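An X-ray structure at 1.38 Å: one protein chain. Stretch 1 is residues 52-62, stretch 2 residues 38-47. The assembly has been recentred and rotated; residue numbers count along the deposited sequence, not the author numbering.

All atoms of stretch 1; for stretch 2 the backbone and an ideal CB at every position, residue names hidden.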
# COMPACT_ATOMS: atom_id res chain seq x y z
N PRO A 52 16.53 -5.58 3.04
CA PRO A 52 16.01 -5.93 4.37
C PRO A 52 14.70 -5.22 4.76
O PRO A 52 13.81 -5.89 5.28
CB PRO A 52 17.17 -5.58 5.30
CG PRO A 52 18.38 -5.87 4.47
CD PRO A 52 18.00 -5.41 3.07
N LEU A 53 14.57 -3.92 4.49
CA LEU A 53 13.32 -3.18 4.77
C LEU A 53 12.13 -3.71 3.97
O LEU A 53 11.05 -3.94 4.53
CB LEU A 53 13.46 -1.68 4.46
CG LEU A 53 14.03 -0.78 5.55
CD1 LEU A 53 14.11 0.64 5.04
CD2 LEU A 53 13.19 -0.84 6.81
N ALA A 54 12.32 -3.86 2.67
CA ALA A 54 11.27 -4.40 1.82
C ALA A 54 10.86 -5.81 2.27
O ALA A 54 9.68 -6.14 2.29
CB ALA A 54 11.71 -4.40 0.38
N VAL A 55 11.83 -6.63 2.67
CA VAL A 55 11.53 -7.99 3.11
C VAL A 55 10.78 -7.99 4.45
O VAL A 55 9.73 -8.61 4.59
CB VAL A 55 12.79 -8.88 3.17
CG1 VAL A 55 12.46 -10.27 3.69
CG2 VAL A 55 13.42 -8.99 1.77
N ARG A 56 11.32 -7.26 5.42
CA ARG A 56 10.73 -7.15 6.77
C ARG A 56 9.26 -6.74 6.71
O ARG A 56 8.40 -7.35 7.36
CB ARG A 56 11.53 -6.11 7.55
CG ARG A 56 11.20 -5.94 9.00
CD ARG A 56 12.28 -5.06 9.65
NE ARG A 56 13.62 -5.55 9.33
CZ ARG A 56 14.61 -4.81 8.84
NH1 ARG A 56 14.47 -3.52 8.62
NH2 ARG A 56 15.78 -5.38 8.58
N TYR A 57 8.98 -5.71 5.92
CA TYR A 57 7.63 -5.13 5.84
C TYR A 57 6.80 -5.71 4.71
O TYR A 57 5.67 -5.27 4.47
CB TYR A 57 7.71 -3.59 5.80
CG TYR A 57 8.25 -3.06 7.11
CD1 TYR A 57 7.50 -3.19 8.29
CD2 TYR A 57 9.50 -2.45 7.18
CE1 TYR A 57 7.99 -2.73 9.52
CE2 TYR A 57 10.00 -1.97 8.40
CZ TYR A 57 9.23 -2.12 9.55
OH TYR A 57 9.71 -1.66 10.76
N GLY A 58 7.36 -6.71 4.03
CA GLY A 58 6.64 -7.43 3.00
C GLY A 58 5.50 -8.24 3.61
O GLY A 58 5.61 -8.76 4.73
N ILE A 59 4.39 -8.31 2.88
CA ILE A 59 3.23 -9.11 3.28
C ILE A 59 3.47 -10.54 2.83
O ILE A 59 3.82 -10.77 1.67
CB ILE A 59 1.94 -8.53 2.64
CG1 ILE A 59 1.69 -7.11 3.16
CG2 ILE A 59 0.72 -9.45 2.88
CD1 ILE A 59 1.13 -7.03 4.58
N SER A 60 3.30 -11.50 3.74
CA SER A 60 3.70 -12.89 3.46
C SER A 60 2.77 -13.61 2.49
O SER A 60 3.20 -14.51 1.76
CB SER A 60 3.81 -13.69 4.76
OG SER A 60 2.55 -13.80 5.41
N SER A 61 1.50 -13.24 2.51
CA SER A 61 0.46 -14.02 1.83
C SER A 61 -0.82 -13.21 1.70
O SER A 61 -0.98 -12.17 2.36
CB SER A 61 0.16 -15.28 2.65
OG SER A 61 -0.43 -14.93 3.89
N LEU A 62 -1.75 -13.69 0.88
CA LEU A 62 -3.06 -13.04 0.83
C LEU A 62 -3.75 -13.04 2.22
O LEU A 62 -4.43 -12.08 2.57
CB LEU A 62 -3.98 -13.67 -0.23
CG LEU A 62 -5.17 -12.77 -0.63
CD1 LEU A 62 -4.68 -11.57 -1.46
CD2 LEU A 62 -6.25 -13.54 -1.37
N UNK A 38 7.41 4.16 2.66
CA UNK A 38 6.54 3.42 1.74
C UNK A 38 6.24 1.98 2.19
O UNK A 38 5.10 1.53 2.12
CB UNK A 38 7.18 3.39 0.35
N UNK A 39 7.27 1.27 2.64
CA UNK A 39 7.18 -0.17 2.88
C UNK A 39 6.11 -0.54 3.89
O UNK A 39 5.51 -1.61 3.79
CB UNK A 39 8.53 -0.70 3.36
N UNK A 40 5.87 0.35 4.85
CA UNK A 40 4.97 0.02 5.96
C UNK A 40 3.71 0.89 6.01
O UNK A 40 2.93 0.79 6.95
CB UNK A 40 5.72 0.15 7.28
N UNK A 41 3.52 1.71 4.97
CA UNK A 41 2.29 2.51 4.79
C UNK A 41 1.44 1.92 3.63
O UNK A 41 0.21 1.83 3.76
CB UNK A 41 2.64 3.97 4.51
N UNK A 42 2.10 1.55 2.53
CA UNK A 42 1.43 0.90 1.41
C UNK A 42 2.12 -0.44 1.20
O UNK A 42 2.95 -0.58 0.29
CB UNK A 42 1.47 1.76 0.14
N UNK A 43 1.80 -1.42 2.04
CA UNK A 43 2.57 -2.66 1.99
C UNK A 43 2.36 -3.45 0.71
O UNK A 43 1.28 -3.41 0.11
CB UNK A 43 2.21 -3.54 3.19
N UNK A 44 3.40 -4.18 0.32
CA UNK A 44 3.35 -5.02 -0.87
C UNK A 44 3.82 -6.43 -0.50
O UNK A 44 4.39 -6.66 0.57
CB UNK A 44 4.21 -4.43 -1.99
N UNK A 45 3.59 -7.39 -1.41
CA UNK A 45 3.99 -8.76 -1.14
C UNK A 45 5.48 -8.90 -0.94
O UNK A 45 6.29 -8.29 -1.65
CB UNK A 45 3.54 -9.67 -2.28
N UNK A 46 5.85 -9.72 0.04
CA UNK A 46 7.23 -10.08 0.26
C UNK A 46 7.71 -10.82 -0.99
O UNK A 46 6.95 -11.56 -1.61
CB UNK A 46 7.39 -10.93 1.52
N UNK A 47 8.95 -10.57 -1.38
CA UNK A 47 9.49 -11.22 -2.57
C UNK A 47 9.55 -10.27 -3.74
O UNK A 47 10.26 -10.51 -4.71
CB UNK A 47 8.65 -12.45 -2.94

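Position 38 lies far from stretch 1: its CA-to-CB bond is out of reach, and nothing here narrows the choice. The residue is Met38, which makes no contact.

Position 39 points toward the helix of stretch 1. Its ideal CB sits 3.9 Å from Tyr57 CB and 4.3 Å from Leu53 O, with Ala54 and Leu53 lying further along the helix. A long aliphatic or a flat aromatic side chain could cover that apolar surface. The residue is Trp39. Its ring reaches along the helix, so that Leu53 CD1 stands over one face, 3.6 Å from the centroid of the six-membered ring, while Ala54 CB lies 4.2 Å from CD1 of Trp39.

Position 40 also points toward stretch 1, its ideal CB 3.9 Å from Tyr57 CD1. An apolar group of almost any size would suit; an aromatic could add a ring contact. Phe40 does both: its CB lies over the face of the Tyr57 ring, and its own ring turns an edge to that face, with centroids 5.2 Å apart and planes at 62°.

Positions 41 and 42 are out of reach, so stretch 1 says nothing about them; they are Val41 and Phe42.

Position 43 points toward stretch 1, its ideal CB 3.6 Å from Ile59 CG1. Phi of -68° and psi of 150° allow proline, though a small aliphatic would also fit. Pro43 packs its CB 3.7 Å from Ile59 CG1.

Position 44 turns its CB away, leaving the side chain free of stretch 1; the backbone does the work. The residue is Gln44, whose O accepts a hydrogen bond from Ile59 N at 2.8 Å. Water 1 joins Gln44 N to Tyr57 O.

Position 45 points away overall, yet a branched aliphatic could bend back to Ile59. Leu45 does so, bringing CD2 to 3.4 Å from Ile59 O and 4.3 Å from Ile59 CG2.

Position 46 points sideways, beside Gly58, where a CB on the glycine would fall 2.6 Å from the CA of 46. The backbone N of 46 donates to Ile59 O at 2.8 Å, completing the single bridge. Beyond lie the backbone carbonyls of Val55 and Arg56, so a long side chain with several donors is favoured; lysine could reach for one, arginine for more. Arg46 gives NE to Val55 O at 2.8 Å and NH2 to the same Val55 O at 3.1 Å, with a weak bond from NH2 to Arg56 O at 3.3 Å.

Position 47 has phi of 104°, where a CB would jam against the preceding carbonyl. Glycine is called for, and Gly47 is found.

Stretch 2 (38-47) MWFVFPQLRG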
# COMPACT_ATOMS: atom_id res chain seq x y z
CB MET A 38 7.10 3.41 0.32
CG MET A 38 6.05 3.11 -0.73
SD MET A 38 4.84 4.43 -0.85
CE MET A 38 3.80 3.81 -2.18
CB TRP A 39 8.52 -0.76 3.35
CG TRP A 39 9.73 -0.14 2.73
CD1 TRP A 39 10.42 -0.57 1.62
CD2 TRP A 39 10.41 1.04 3.19
NE1 TRP A 39 11.48 0.28 1.37
CE2 TRP A 39 11.49 1.27 2.32
CE3 TRP A 39 10.20 1.92 4.26
CZ2 TRP A 39 12.37 2.35 2.48
CZ3 TRP A 39 11.07 3.00 4.42
CH2 TRP A 39 12.14 3.20 3.53
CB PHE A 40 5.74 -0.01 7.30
CG PHE A 40 6.54 1.22 7.58
CD1 PHE A 40 5.93 2.39 8.02
CD2 PHE A 40 7.93 1.22 7.40
CE1 PHE A 40 6.67 3.53 8.29
CE2 PHE A 40 8.69 2.35 7.69
CZ PHE A 40 8.05 3.51 8.13
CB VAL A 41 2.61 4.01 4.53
CG1 VAL A 41 1.36 4.80 4.11
CG2 VAL A 41 3.23 4.62 5.78
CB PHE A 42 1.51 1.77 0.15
CG PHE A 42 0.61 2.97 0.18
CD1 PHE A 42 -0.77 2.83 0.08
CD2 PHE A 42 1.14 4.25 0.28
CE1 PHE A 42 -1.61 3.94 0.08
CE2 PHE A 42 0.30 5.37 0.28
CZ PHE A 42 -1.07 5.21 0.18
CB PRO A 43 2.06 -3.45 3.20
CG PRO A 43 1.45 -2.38 4.11
CD PRO A 43 0.80 -1.46 3.13
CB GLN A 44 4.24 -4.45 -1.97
CG GLN A 44 5.74 -4.48 -1.64
CD GLN A 44 6.60 -3.90 -2.73
OE1 GLN A 44 7.75 -4.29 -2.91
NE2 GLN A 44 6.05 -2.95 -3.46
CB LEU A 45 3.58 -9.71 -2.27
CG LEU A 45 2.12 -10.15 -2.29
CD1 LEU A 45 1.89 -11.06 -3.50
CD2 LEU A 45 1.73 -10.87 -1.02
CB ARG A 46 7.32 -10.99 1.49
CG ARG A 46 8.72 -11.47 1.81
CD ARG A 46 8.75 -12.12 3.19
NE ARG A 46 8.59 -11.14 4.27
CZ ARG A 46 7.93 -11.37 5.39
NH1 ARG A 46 7.33 -12.55 5.59
NH2 ARG A 46 7.85 -10.43 6.32
O HOH W 1 5.67 -3.87 2.23
O HOH W 2 10.16 -8.41 -0.00
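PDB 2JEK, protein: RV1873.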